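Local coordinates for S-M checkpoint control protein rad4 (Schizosaccharomyces pombe, PDB 4BU0) that acts as a phosphorylation-dependent adaptor essential for DNA replication and checkpoint control, binding phosphorylated Crb2 through its two N-terminal BRCT domains, at residues Ala29-Ala34 and Ser81-Glu86; His46-Asp51 and Glu73-Leu78; Ala60-Pro65 and Glu179-Gln184; Ser118-Tyr123 and Val163-Leu168. All coordinates share one frame; numbering follows the deposited sequence.

Contact 1. Residues Ala29-Ala34 and Ser81-Glu86; sequences ATKLGA and SWVQGE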
loop_
_atom_site.group_PDB
_atom_site.type_symbol
_atom_site.label_atom_id
_atom_site.label_comp_id
_atom_site.label_asym_id
_atom_site.label_seq_id
_atom_site.Cartn_x
_atom_site.Cartn_y
_atom_site.Cartn_z
ATOM N N ALA A 29 -17.049 -12.158 5.632
ATOM C CA ALA A 29 -17.741 -11.002 5.020
ATOM C C ALA A 29 -19.134 -11.413 4.530
ATOM O O ALA A 29 -20.091 -10.652 4.695
ATOM C CB ALA A 29 -16.928 -10.452 3.869
ATOM N N THR A 30 -19.251 -12.644 3.983
ATOM C CA THR A 30 -20.545 -13.135 3.482
ATOM C C THR A 30 -21.507 -13.310 4.651
ATOM O O THR A 30 -22.678 -12.921 4.537
ATOM C CB THR A 30 -20.335 -14.422 2.709
ATOM O OG1 THR A 30 -19.504 -14.113 1.578
ATOM C CG2 THR A 30 -21.670 -15.039 2.235
ATOM N N LYS A 31 -21.019 -13.868 5.796
ATOM C CA LYS A 31 -21.911 -14.033 6.943
ATOM C C LYS A 31 -22.367 -12.651 7.453
ATOM O O LYS A 31 -23.504 -12.505 7.920
ATOM C CB LYS A 31 -21.227 -14.857 8.053
ATOM C CG LYS A 31 -22.156 -15.173 9.221
ATOM C CD LYS A 31 -21.573 -16.250 10.117
ATOM C CE LYS A 31 -22.185 -16.158 11.491
ATOM N NZ LYS A 31 -21.529 -17.077 12.448
ATOM N N LEU A 32 -21.464 -11.633 7.360
ATOM C CA LEU A 32 -21.799 -10.279 7.779
ATOM C C LEU A 32 -22.778 -9.598 6.827
ATOM O O LEU A 32 -23.225 -8.504 7.145
ATOM C CB LEU A 32 -20.504 -9.448 7.890
ATOM C CG LEU A 32 -19.683 -9.652 9.187
ATOM C CD1 LEU A 32 -18.222 -9.299 8.966
ATOM C CD2 LEU A 32 -20.245 -8.794 10.329
ATOM N N GLY A 33 -23.054 -10.199 5.675
ATOM C CA GLY A 33 -24.035 -9.646 4.741
ATOM C C GLY A 33 -23.470 -8.998 3.500
ATOM O O GLY A 33 -24.241 -8.480 2.681
ATOM N N ALA A 34 -22.147 -9.001 3.343
ATOM C CA ALA A 34 -21.519 -8.368 2.178
ATOM C C ALA A 34 -21.557 -9.282 0.973
ATOM O O ALA A 34 -21.726 -10.512 1.084
ATOM C CB ALA A 34 -20.057 -8.043 2.484
ATOM N N SER A 81 -16.220 -8.746 16.709
ATOM C CA SER A 81 -17.063 -7.897 17.543
ATOM C C SER A 81 -18.527 -8.250 17.361
ATOM O O SER A 81 -19.275 -8.380 18.342
ATOM C CB SER A 81 -16.841 -6.421 17.219
ATOM O OG SER A 81 -15.616 -5.954 17.755
ATOM N N TRP A 82 -18.942 -8.456 16.117
ATOM C CA TRP A 82 -20.316 -8.769 15.794
ATOM C C TRP A 82 -20.778 -10.119 16.372
ATOM O O TRP A 82 -21.858 -10.187 16.964
ATOM C CB TRP A 82 -20.427 -8.775 14.272
ATOM C CG TRP A 82 -21.795 -9.104 13.777
ATOM C CD1 TRP A 82 -22.932 -8.365 13.957
ATOM C CD2 TRP A 82 -22.154 -10.204 12.942
ATOM N NE1 TRP A 82 -23.981 -8.944 13.279
ATOM C CE2 TRP A 82 -23.531 -10.069 12.642
ATOM C CE3 TRP A 82 -21.438 -11.280 12.387
ATOM C CZ2 TRP A 82 -24.199 -10.961 11.797
ATOM C CZ3 TRP A 82 -22.103 -12.160 11.548
ATOM C CH2 TRP A 82 -23.478 -12.023 11.298
ATOM N N VAL A 83 -19.955 -11.166 16.217
ATOM C CA VAL A 83 -20.401 -12.496 16.696
ATOM C C VAL A 83 -20.410 -12.592 18.218
ATOM O O VAL A 83 -21.081 -13.488 18.765
ATOM C CB VAL A 83 -19.613 -13.663 16.096
ATOM C CG1 VAL A 83 -19.860 -13.766 14.600
ATOM C CG2 VAL A 83 -18.111 -13.650 16.463
ATOM N N GLN A 84 -19.688 -11.698 18.888
ATOM C CA GLN A 84 -19.669 -11.626 20.361
ATOM C C GLN A 84 -20.789 -10.732 20.916
ATOM O O GLN A 84 -20.873 -10.559 22.145
ATOM C CB GLN A 84 -18.318 -11.145 20.887
ATOM C CG GLN A 84 -17.217 -12.127 20.590
ATOM C CD GLN A 84 -15.969 -11.821 21.368
ATOM O OE1 GLN A 84 -16.015 -11.279 22.483
ATOM N NE2 GLN A 84 -14.852 -12.296 20.861
ATOM N N GLY A 85 -21.651 -10.207 20.036
ATOM C CA GLY A 85 -22.795 -9.399 20.424
ATOM C C GLY A 85 -22.454 -7.983 20.817
ATOM O O GLY A 85 -23.271 -7.318 21.460
ATOM N N GLU A 86 -21.272 -7.482 20.402
ATOM C CA GLU A 86 -20.869 -6.132 20.786
ATOM C C GLU A 86 -21.541 -5.114 19.907
ATOM O O GLU A 86 -21.791 -5.375 18.730
ATOM C CB GLU A 86 -19.359 -5.964 20.706
ATOM C CG GLU A 86 -18.594 -6.971 21.551
ATOM C CD GLU A 86 -17.082 -6.870 21.528
ATOM O OE1 GLU A 86 -16.523 -6.270 20.581
ATOM O OE2 GLU A 86 -16.452 -7.417 22.461
#
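Leu32 lays its CD2 methyl on one face of the Trp82 indole, 3.3 Å above the plane and displaced toward the rim. The nearest ring atom is CE3, 3.4 Å from Leu32 CD2. The two side chains run past each other in opposite directions. Leu32 CG is anti to the carbonyl carbon (chi1 -80°), and from there CD2 reaches the ring. Trp82 is brought to this place by its first torsion, with CG anti to the backbone N (chi1 179°), which directs the indole toward Lys31 and Leu32. Lys31 meets the benzene end of the ring. In the conformer described, one of two, its CG sits at the ring edge, in plane, 3.8 Å from Trp82 CZ3, and NZ can bond to Tyr79 OH. The backbone O of Lys31 approaches the ring obliquely, 3.4 Å from Trp82 CH2, and accepts a bond from Lys5 NZ. In the first BRCT domain this contact joins the C-terminal ends of helices 19-31 and 74-83. Both helices finish in a Schellman motif, with Gly33 and Gly85 at positive phi, which suits glycine. Were Trp82 replaced by an alanine, Leu32 CD2 and Lys31 CG would probably lose the ring they pack on, opening a gap between the helix ends. Lys5 and Pro6 of the N-terminal loop also touch the indole.

Contact 2. Residues His46-Asp51 and Glu73-Leu78; sequences HLIAGD and EWIPVL
Trp74 brings its CH2 over one face of the His46 imidazole, 3.9 Å from His46 CD2. The planes are nearly parallel, at 25°, but slid apart. The centroids of the imidazole and the six-membered ring of Trp74 are 5.2 Å from each other, and the rings barely overlap. Beside this pair Ile48 reaches out with CD1, which lies 3.9 Å from Ile75 CG1. The same methyl is 4.3 Å from Trp74 CE3 and approaches the indole obliquely. Ile48 CG1 is anti to the carbonyl carbon (chi1 -64°), which carries CD1 to the helix. Ile75 in turn puts its own CD1 3.6 Å above one face of the Trp74 ring, offset toward the rim. All four side chains are buried. They join the sheet of the first BRCT domain to the helix that follows its last strand: the axes of strand 46-49 and of the helix segment 74-78 approach to 11.5 Å, at 106°. His46 and Ile48 point at this helix, while Leu47 between them points away, as expected of alternating residues in a strand. In the next shell Ile12 of neighbouring strand 11-15 touches Ile48, Trp74 and Ile75. Trp74 NE1 donates to Leu92 O, which probably helps fix the rotation of the indole. Phe10 stacks on His46.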
loop_
_atom_site.group_PDB
_atom_site.type_symbol
_atom_site.label_atom_id
_atom_site.label_comp_id
_atom_site.label_asym_id
_atom_site.label_seq_id
_atom_site.Cartn_x
_atom_site.Cartn_y
_atom_site.Cartn_z
ATOM N N HIS A 46 -14.965 -1.905 -1.243
ATOM C CA HIS A 46 -13.819 -2.049 -0.364
ATOM C C HIS A 46 -12.865 -3.054 -0.952
ATOM O O HIS A 46 -13.286 -4.156 -1.314
ATOM C CB HIS A 46 -14.275 -2.498 1.034
ATOM C CG HIS A 46 -15.086 -1.447 1.740
ATOM N ND1 HIS A 46 -16.381 -1.116 1.315
ATOM C CD2 HIS A 46 -14.756 -0.639 2.783
ATOM C CE1 HIS A 46 -16.768 -0.107 2.087
ATOM N NE2 HIS A 46 -15.844 0.198 3.003
ATOM N N LEU A 47 -11.576 -2.671 -1.074
ATOM C CA LEU A 47 -10.545 -3.545 -1.605
ATOM C C LEU A 47 -9.588 -3.854 -0.465
ATOM O O LEU A 47 -8.930 -2.952 0.052
ATOM C CB LEU A 47 -9.810 -2.877 -2.797
ATOM C CG LEU A 47 -8.649 -3.639 -3.399
ATOM C CD1 LEU A 47 -9.135 -4.921 -4.152
ATOM C CD2 LEU A 47 -7.877 -2.726 -4.389
ATOM N N ILE A 48 -9.525 -5.134 -0.082
ATOM C CA ILE A 48 -8.636 -5.574 0.993
ATOM C C ILE A 48 -7.321 -5.914 0.302
ATOM O O ILE A 48 -7.293 -6.779 -0.566
ATOM C CB ILE A 48 -9.277 -6.759 1.754
ATOM C CG1 ILE A 48 -10.593 -6.266 2.461
ATOM C CG2 ILE A 48 -8.254 -7.335 2.777
ATOM C CD1 ILE A 48 -11.426 -7.426 2.986
ATOM N N ALA A 49 -6.246 -5.194 0.642
ATOM C CA ALA A 49 -4.986 -5.350 -0.088
ATOM C C ALA A 49 -3.825 -5.812 0.771
ATOM O O ALA A 49 -3.655 -5.319 1.893
ATOM C CB ALA A 49 -4.624 -4.010 -0.704
ATOM N N GLY A 50 -3.001 -6.702 0.199
ATOM C CA GLY A 50 -1.806 -7.214 0.862
ATOM C C GLY A 50 -0.522 -6.710 0.242
ATOM O O GLY A 50 0.567 -7.090 0.689
ATOM N N ASP A 51 -0.651 -5.853 -0.799
ATOM C CA ASP A 51 0.453 -5.275 -1.573
ATOM C C ASP A 51 -0.080 -4.138 -2.411
ATOM O O ASP A 51 -1.282 -4.100 -2.682
ATOM C CB ASP A 51 1.082 -6.352 -2.487
ATOM C CG ASP A 51 2.465 -6.028 -3.030
ATOM O OD1 ASP A 51 3.099 -5.075 -2.519
ATOM O OD2 ASP A 51 2.953 -6.787 -3.894
ATOM N N GLU A 73 -6.854 -7.280 8.335
ATOM C CA GLU A 73 -7.416 -7.518 9.664
ATOM C C GLU A 73 -8.830 -6.950 9.811
ATOM O O GLU A 73 -9.516 -7.287 10.782
ATOM C CB GLU A 73 -6.491 -6.937 10.760
ATOM C CG GLU A 73 -6.694 -5.459 11.082
ATOM C CD GLU A 73 -5.560 -4.454 10.929
ATOM O OE1 GLU A 73 -4.398 -4.813 11.231
ATOM O OE2 GLU A 73 -5.848 -3.282 10.581
ATOM N N TRP A 74 -9.274 -6.066 8.876
ATOM C CA TRP A 74 -10.583 -5.448 9.026
ATOM C C TRP A 74 -11.734 -6.429 9.230
ATOM O O TRP A 74 -12.429 -6.364 10.247
ATOM C CB TRP A 74 -10.875 -4.523 7.832
ATOM C CG TRP A 74 -12.253 -3.945 7.858
ATOM C CD1 TRP A 74 -12.882 -3.352 8.924
ATOM C CD2 TRP A 74 -13.200 -3.971 6.787
ATOM N NE1 TRP A 74 -14.176 -2.996 8.571
ATOM C CE2 TRP A 74 -14.387 -3.356 7.263
ATOM C CE3 TRP A 74 -13.146 -4.414 5.450
ATOM C CZ2 TRP A 74 -15.533 -3.226 6.461
ATOM C CZ3 TRP A 74 -14.273 -4.241 4.646
ATOM C CH2 TRP A 74 -15.447 -3.665 5.163
ATOM N N ILE A 75 -11.937 -7.334 8.283
ATOM C CA ILE A 75 -13.090 -8.230 8.366
ATOM C C ILE A 75 -12.990 -9.169 9.587
ATOM O O ILE A 75 -13.961 -9.254 10.339
ATOM C CB ILE A 75 -13.307 -8.989 7.052
ATOM C CG1 ILE A 75 -13.841 -8.038 5.924
ATOM C CG2 ILE A 75 -14.226 -10.214 7.264
ATOM C CD1 ILE A 75 -15.264 -7.415 6.205
ATOM N N PRO A 76 -11.847 -9.826 9.866
ATOM C CA PRO A 76 -11.799 -10.653 11.077
ATOM C C PRO A 76 -12.081 -9.871 12.358
ATOM O O PRO A 76 -12.776 -10.390 13.234
ATOM C CB PRO A 76 -10.363 -11.188 11.053
ATOM C CG PRO A 76 -10.045 -11.286 9.585
ATOM C CD PRO A 76 -10.622 -9.977 9.061
ATOM N N VAL A 77 -11.596 -8.601 12.478
ATOM C CA VAL A 77 -11.837 -7.834 13.688
ATOM C C VAL A 77 -13.335 -7.441 13.789
ATOM O O VAL A 77 -13.955 -7.559 14.863
ATOM C CB VAL A 77 -10.900 -6.600 13.792
ATOM C CG1 VAL A 77 -11.305 -5.683 14.943
ATOM C CG2 VAL A 77 -9.441 -7.048 13.967
ATOM N N LEU A 78 -13.930 -6.970 12.680
ATOM C CA LEU A 78 -15.340 -6.601 12.729
ATOM C C LEU A 78 -16.222 -7.835 13.004
ATOM O O LEU A 78 -17.142 -7.775 13.842
ATOM C CB LEU A 78 -15.724 -5.971 11.381
ATOM C CG LEU A 78 -17.206 -5.684 11.189
ATOM C CD1 LEU A 78 -17.691 -4.598 12.207
ATOM C CD2 LEU A 78 -17.452 -5.205 9.755
#

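Contact 3. Residues Ala60-Pro65 and Glu179-Gln184; sequences AAKSRP and EPQYFQ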
loop_
_atom_site.group_PDB
_atom_site.type_symbol
_atom_site.label_atom_id
_atom_site.label_comp_id
_atom_site.label_asym_id
_atom_site.label_seq_id
_atom_site.Cartn_x
_atom_site.Cartn_y
_atom_site.Cartn_z
ATOM N N ALA A 60 -7.586 0.950 -8.521
ATOM C CA ALA A 60 -8.248 1.727 -7.488
ATOM C C ALA A 60 -7.504 3.029 -7.208
ATOM O O ALA A 60 -8.142 4.064 -7.060
ATOM C CB ALA A 60 -8.367 0.904 -6.205
ATOM N N ALA A 61 -6.151 2.980 -7.158
ATOM C CA ALA A 61 -5.365 4.186 -6.864
ATOM C C ALA A 61 -5.482 5.232 -7.944
ATOM O O ALA A 61 -5.439 6.412 -7.644
ATOM C CB ALA A 61 -3.899 3.827 -6.683
ATOM N N LYS A 62 -5.600 4.806 -9.187
ATOM C CA LYS A 62 -5.636 5.743 -10.299
ATOM C C LYS A 62 -7.043 6.241 -10.611
ATOM O O LYS A 62 -7.225 7.439 -10.834
ATOM C CB LYS A 62 -5.043 5.050 -11.531
ATOM C CG LYS A 62 -4.694 5.990 -12.677
ATOM C CD LYS A 62 -4.049 5.245 -13.838
ATOM C CE LYS A 62 -2.538 5.277 -13.741
ATOM N NZ LYS A 62 -1.882 4.532 -14.853
ATOM N N SER A 63 -8.041 5.334 -10.616
ATOM C CA SER A 63 -9.385 5.641 -11.109
ATOM C C SER A 63 -10.549 5.600 -10.102
ATOM O O SER A 63 -11.641 6.074 -10.448
ATOM C CB SER A 63 -9.735 4.652 -12.219
ATOM O OG SER A 63 -8.656 4.427 -13.114
ATOM N N ARG A 64 -10.374 4.994 -8.915
ATOM C CA ARG A 64 -11.511 4.862 -8.003
ATOM C C ARG A 64 -11.190 5.298 -6.557
ATOM O O ARG A 64 -11.149 4.440 -5.665
ATOM C CB ARG A 64 -12.037 3.408 -8.034
ATOM C CG ARG A 64 -12.641 2.936 -9.373
ATOM C CD ARG A 64 -13.968 3.612 -9.714
ATOM N NE ARG A 64 -14.944 3.427 -8.637
ATOM C CZ ARG A 64 -15.800 2.414 -8.561
ATOM N NH1 ARG A 64 -15.857 1.508 -9.531
ATOM N NH2 ARG A 64 -16.619 2.308 -7.525
ATOM N N PRO A 65 -11.091 6.618 -6.271
ATOM C CA PRO A 65 -10.796 7.067 -4.895
ATOM C C PRO A 65 -11.914 6.804 -3.892
ATOM O O PRO A 65 -11.682 6.878 -2.685
ATOM C CB PRO A 65 -10.556 8.577 -5.050
ATOM C CG PRO A 65 -11.326 8.943 -6.287
ATOM C CD PRO A 65 -11.163 7.771 -7.202
ATOM N N GLU A 179 1.775 5.385 -8.969
ATOM C CA GLU A 179 2.728 4.780 -9.894
ATOM C C GLU A 179 3.914 5.716 -10.132
ATOM O O GLU A 179 3.769 6.950 -10.146
ATOM C CB GLU A 179 2.038 4.368 -11.199
ATOM C CG GLU A 179 1.224 3.103 -10.983
ATOM C CD GLU A 179 0.457 2.666 -12.217
ATOM O OE1 GLU A 179 1.111 2.384 -13.250
ATOM O OE2 GLU A 179 -0.795 2.649 -12.169
ATOM N N PRO A 180 5.107 5.122 -10.336
ATOM C CA PRO A 180 6.340 5.929 -10.382
ATOM C C PRO A 180 6.557 6.741 -11.654
ATOM O O PRO A 180 7.268 7.741 -11.591
ATOM C CB PRO A 180 7.451 4.861 -10.265
ATOM C CG PRO A 180 6.832 3.624 -10.927
ATOM C CD PRO A 180 5.403 3.673 -10.382
ATOM N N GLN A 181 5.988 6.315 -12.792
ATOM C CA GLN A 181 6.260 7.010 -14.063
ATOM C C GLN A 181 5.734 8.444 -14.066
ATOM O O GLN A 181 6.159 9.249 -14.902
ATOM C CB GLN A 181 5.701 6.227 -15.263
ATOM C CG GLN A 181 4.186 6.059 -15.285
ATOM C CD GLN A 181 3.680 4.829 -14.553
ATOM O OE1 GLN A 181 4.340 4.296 -13.658
ATOM N NE2 GLN A 181 2.502 4.330 -14.959
ATOM N N TYR A 182 4.860 8.776 -13.119
ATOM C CA TYR A 182 4.332 10.140 -13.042
ATOM C C TYR A 182 5.227 11.075 -12.228
ATOM O O TYR A 182 4.948 12.276 -12.136
ATOM C CB TYR A 182 2.924 10.117 -12.450
ATOM C CG TYR A 182 2.008 9.229 -13.255
ATOM C CD1 TYR A 182 1.670 9.552 -14.567
ATOM C CD2 TYR A 182 1.561 8.016 -12.745
ATOM C CE1 TYR A 182 0.866 8.712 -15.334
ATOM C CE2 TYR A 182 0.732 7.181 -13.489
ATOM C CZ TYR A 182 0.399 7.528 -14.786
ATOM O OH TYR A 182 -0.404 6.707 -15.530
ATOM N N PHE A 183 6.284 10.524 -11.618
ATOM C CA PHE A 183 7.142 11.277 -10.717
ATOM C C PHE A 183 8.611 11.081 -11.063
ATOM O O PHE A 183 9.455 10.930 -10.185
ATOM C CB PHE A 183 6.865 10.852 -9.248
ATOM C CG PHE A 183 5.416 11.056 -8.868
ATOM C CD1 PHE A 183 4.932 12.324 -8.566
ATOM C CD2 PHE A 183 4.518 9.992 -8.901
ATOM C CE1 PHE A 183 3.574 12.520 -8.306
ATOM C CE2 PHE A 183 3.171 10.188 -8.606
ATOM C CZ PHE A 183 2.705 11.445 -8.301
ATOM N N GLN A 184 8.929 11.118 -12.359
ATOM C CA GLN A 184 10.314 10.958 -12.810
ATOM C C GLN A 184 11.109 12.225 -12.573
ATOM O O GLN A 184 10.563 13.330 -12.593
ATOM C CB GLN A 184 10.328 10.614 -14.317
ATOM C CG GLN A 184 9.569 9.333 -14.667
ATOM C CD GLN A 184 9.489 9.070 -16.160
ATOM O OE1 GLN A 184 10.504 8.937 -16.850
ATOM N NE2 GLN A 184 8.278 8.951 -16.696
HETATM O O HOH W 1 -2.248 1.753 -14.205
#
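Lys62 ends its side chain against Tyr182, and its NZ donates a 2.7 Å hydrogen bond to Tyr182 OH. This is the tight part of the contact. The ammonium group comes in at the edge of the phenol ring, in its plane, and Lys62 CE follows to 3.1 Å from Tyr182 OH. The chain gets there by a bend: it leaves the helix extended, then turns at chi3 (-94°). On the ring itself Gln181 lays CG over the centre of one face. The loose part is the charge pair. Lys62 NZ and Glu179 OE2 are 3.5 Å apart, a salt bridge whose direct hydrogen bond is weak. A water makes up for the length, accepting from Lys62 NZ at 2.9 Å and donating to Glu179 OE2 at 2.7 Å. The other carboxylate oxygen is held from within the loop: Gln181 NE2 gives a 2.9 Å bond to Glu179 OE1 and meets it from 52° out of the carboxylate plane. If a glutamine stood in place of Glu179, the Lys62 ammonium would probably be left without the opposite charge beside it. Lys62 and Tyr182 are both exposed, so solvent probably weakens the charge effect. Arg64, just past the helix, packs on an apolar side chain of the bound peptide. Helix 55-63 belongs to the first BRCT domain and Glu179-Gln184 to the second, which makes this a surface contact across the interface of a tandem BRCT pair.

Contact 4. Residues Ser118-Tyr123 and Val163-Leu168; sequences SRIENY and VCVEWL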
loop_
_atom_site.group_PDB
_atom_site.type_symbol
_atom_site.label_atom_id
_atom_site.label_comp_id
_atom_site.label_asym_id
_atom_site.label_seq_id
_atom_site.Cartn_x
_atom_site.Cartn_y
_atom_site.Cartn_z
ATOM N N SER A 118 15.657 13.910 6.797
ATOM C CA SER A 118 15.119 13.221 7.961
ATOM C C SER A 118 13.597 13.392 8.088
ATOM O O SER A 118 12.938 12.513 8.666
ATOM C CB SER A 118 15.813 13.688 9.227
ATOM O OG SER A 118 17.159 13.242 9.273
ATOM N N ARG A 119 13.034 14.498 7.548
ATOM C CA ARG A 119 11.586 14.703 7.541
ATOM C C ARG A 119 10.944 13.621 6.639
ATOM O O ARG A 119 9.926 13.025 7.005
ATOM C CB ARG A 119 11.267 16.121 7.048
ATOM C CG ARG A 119 9.786 16.452 6.925
ATOM C CD ARG A 119 9.601 17.934 6.642
ATOM N NE ARG A 119 8.426 18.192 5.809
ATOM C CZ ARG A 119 7.214 18.460 6.284
ATOM N NH1 ARG A 119 6.999 18.497 7.593
ATOM N NH2 ARG A 119 6.203 18.675 5.452
ATOM N N ILE A 120 11.572 13.345 5.475
ATOM C CA ILE A 120 11.061 12.296 4.568
ATOM C C ILE A 120 11.053 10.951 5.308
ATOM O O ILE A 120 10.063 10.206 5.284
ATOM C CB ILE A 120 11.903 12.244 3.270
ATOM C CG1 ILE A 120 11.620 13.515 2.424
ATOM C CG2 ILE A 120 11.572 10.978 2.447
ATOM C CD1 ILE A 120 12.691 13.763 1.321
ATOM N N GLU A 121 12.193 10.620 5.963
ATOM C CA GLU A 121 12.286 9.385 6.730
ATOM C C GLU A 121 11.148 9.272 7.757
ATOM O O GLU A 121 10.498 8.229 7.839
ATOM C CB GLU A 121 13.653 9.297 7.414
ATOM C CG GLU A 121 13.819 8.100 8.328
ATOM C CD GLU A 121 15.206 7.975 8.935
ATOM O OE1 GLU A 121 16.132 8.688 8.484
ATOM O OE2 GLU A 121 15.359 7.132 9.852
ATOM N N ASN A 122 10.877 10.367 8.488
ATOM C CA ASN A 122 9.794 10.350 9.460
ATOM C C ASN A 122 8.430 10.095 8.800
ATOM O O ASN A 122 7.629 9.320 9.325
ATOM C CB ASN A 122 9.748 11.676 10.212
ATOM C CG ASN A 122 8.895 11.610 11.450
ATOM O OD1 ASN A 122 9.159 10.837 12.374
ATOM N ND2 ASN A 122 7.838 12.399 11.479
ATOM N N TYR A 123 8.158 10.751 7.654
ATOM C CA TYR A 123 6.857 10.536 6.995
ATOM C C TYR A 123 6.690 9.119 6.463
ATOM O O TYR A 123 5.575 8.579 6.495
ATOM C CB TYR A 123 6.659 11.514 5.840
ATOM C CG TYR A 123 6.091 12.841 6.268
ATOM C CD1 TYR A 123 4.724 13.002 6.480
ATOM C CD2 TYR A 123 6.910 13.951 6.423
ATOM C CE1 TYR A 123 4.193 14.230 6.874
ATOM C CE2 TYR A 123 6.390 15.185 6.813
ATOM C CZ TYR A 123 5.031 15.320 7.037
ATOM O OH TYR A 123 4.522 16.546 7.408
ATOM N N VAL A 163 12.100 7.987 -8.024
ATOM C CA VAL A 163 11.082 9.032 -8.087
ATOM C C VAL A 163 11.542 10.291 -7.378
ATOM O O VAL A 163 12.442 10.255 -6.526
ATOM C CB VAL A 163 9.770 8.524 -7.418
ATOM C CG1 VAL A 163 9.142 7.378 -8.208
ATOM C CG2 VAL A 163 9.973 8.105 -5.944
ATOM N N CYS A 164 10.914 11.414 -7.719
ATOM C CA CYS A 164 11.131 12.622 -6.933
ATOM C C CYS A 164 10.210 12.583 -5.700
ATOM O O CYS A 164 9.281 11.755 -5.626
ATOM C CB CYS A 164 10.918 13.886 -7.744
ATOM S SG CYS A 164 9.245 14.057 -8.352
ATOM N N VAL A 165 10.489 13.456 -4.727
ATOM C CA VAL A 165 9.778 13.405 -3.462
ATOM C C VAL A 165 8.257 13.672 -3.622
ATOM O O VAL A 165 7.473 13.286 -2.764
ATOM C CB VAL A 165 10.437 14.312 -2.401
ATOM C CG1 VAL A 165 10.271 15.794 -2.748
ATOM C CG2 VAL A 165 9.940 13.982 -0.992
ATOM N N GLU A 166 7.847 14.326 -4.720
ATOM C CA GLU A 166 6.431 14.578 -4.961
ATOM C C GLU A 166 5.636 13.271 -5.005
ATOM O O GLU A 166 4.464 13.251 -4.652
ATOM C CB GLU A 166 6.296 15.350 -6.272
ATOM C CG GLU A 166 4.911 15.936 -6.533
ATOM C CD GLU A 166 4.362 16.963 -5.553
ATOM O OE1 GLU A 166 5.112 17.474 -4.691
ATOM O OE2 GLU A 166 3.129 17.169 -5.593
ATOM N N TRP A 167 6.297 12.152 -5.354
ATOM C CA TRP A 167 5.620 10.854 -5.286
ATOM C C TRP A 167 5.110 10.584 -3.875
ATOM O O TRP A 167 3.998 10.094 -3.679
ATOM C CB TRP A 167 6.586 9.728 -5.704
ATOM C CG TRP A 167 6.077 8.365 -5.316
ATOM C CD1 TRP A 167 5.148 7.613 -5.984
ATOM C CD2 TRP A 167 6.450 7.605 -4.153
ATOM N NE1 TRP A 167 4.882 6.455 -5.283
ATOM C CE2 TRP A 167 5.662 6.432 -4.147
ATOM C CE3 TRP A 167 7.375 7.817 -3.111
ATOM C CZ2 TRP A 167 5.753 5.479 -3.124
ATOM C CZ3 TRP A 167 7.475 6.871 -2.101
ATOM C CH2 TRP A 167 6.672 5.718 -2.115
ATOM N N LEU A 168 5.978 10.857 -2.891
ATOM C CA LEU A 168 5.609 10.625 -1.516
ATOM C C LEU A 168 4.485 11.543 -1.066
ATOM O O LEU A 168 3.521 11.076 -0.448
ATOM C CB LEU A 168 6.860 10.834 -0.635
ATOM C CG LEU A 168 6.628 10.670 0.884
ATOM C CD1 LEU A 168 6.206 9.243 1.235
ATOM C CD2 LEU A 168 7.914 11.026 1.652
#
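Tyr123 meets Leu168 through its CB, 4.4 Å from Leu168 CD2, while its ring leads away from that residue. The phenol packs edge-to-face with Trp169. In the conformer of Arg119 described, one of two, Tyr123 CE2 lies 3.4 Å above the centre of one guanidinium face. In that same conformer Arg119 CG lies at the edge of the phenol, in plane. The rest of the contact is aliphatic and centres on Ile120. Its CD1 touches Val165 CG2 at 3.6 Å, and its CG2 touches Leu168 CD2 at 3.7 Å. One isoleucine thus serves two partners with its two branches, crossing both obliquely. Val165 offers CG2 because that methyl is anti to the backbone N, with CG1 (chi1 69°) between N and the carbonyl carbon. In the second BRCT domain these residues join helix 116-126 to segment 163-168, which leads into helix 166-174. Both sides take part in packing on the four-stranded parallel sheet, where Ile143 of strand 141-144 touches Ile120 and Val165. Loop residues add to the aliphatic cluster, with Ile112 against Ile120 and Leu102 against Leu168.

In the fold
Contacts 1 and 2 share helix 74-83 in the first BRCT domain, their centres 14 Å apart. Ala29 N lies 3.8 Å from Ile75 CG2, and Leu32 CD1 is 4.2 Å from Leu78 CD2, so the two contacts touch directly. Contact 2 meets contact 3 through the sheet: Leu47 CD2 is 4.1 Å from Ala60 CB of helix 55-63. Contact 3 then bridges to the second domain, where its loop is tied to contact 4 by a probable hydrogen bond, Phe183 O to Cys164 N at 2.9 Å. Contacts 1 and 4 are on opposite sides of the chain's centre, about 39 Å between centres. Arg64 of contact 3 packs on an apolar side chain of the bound peptide.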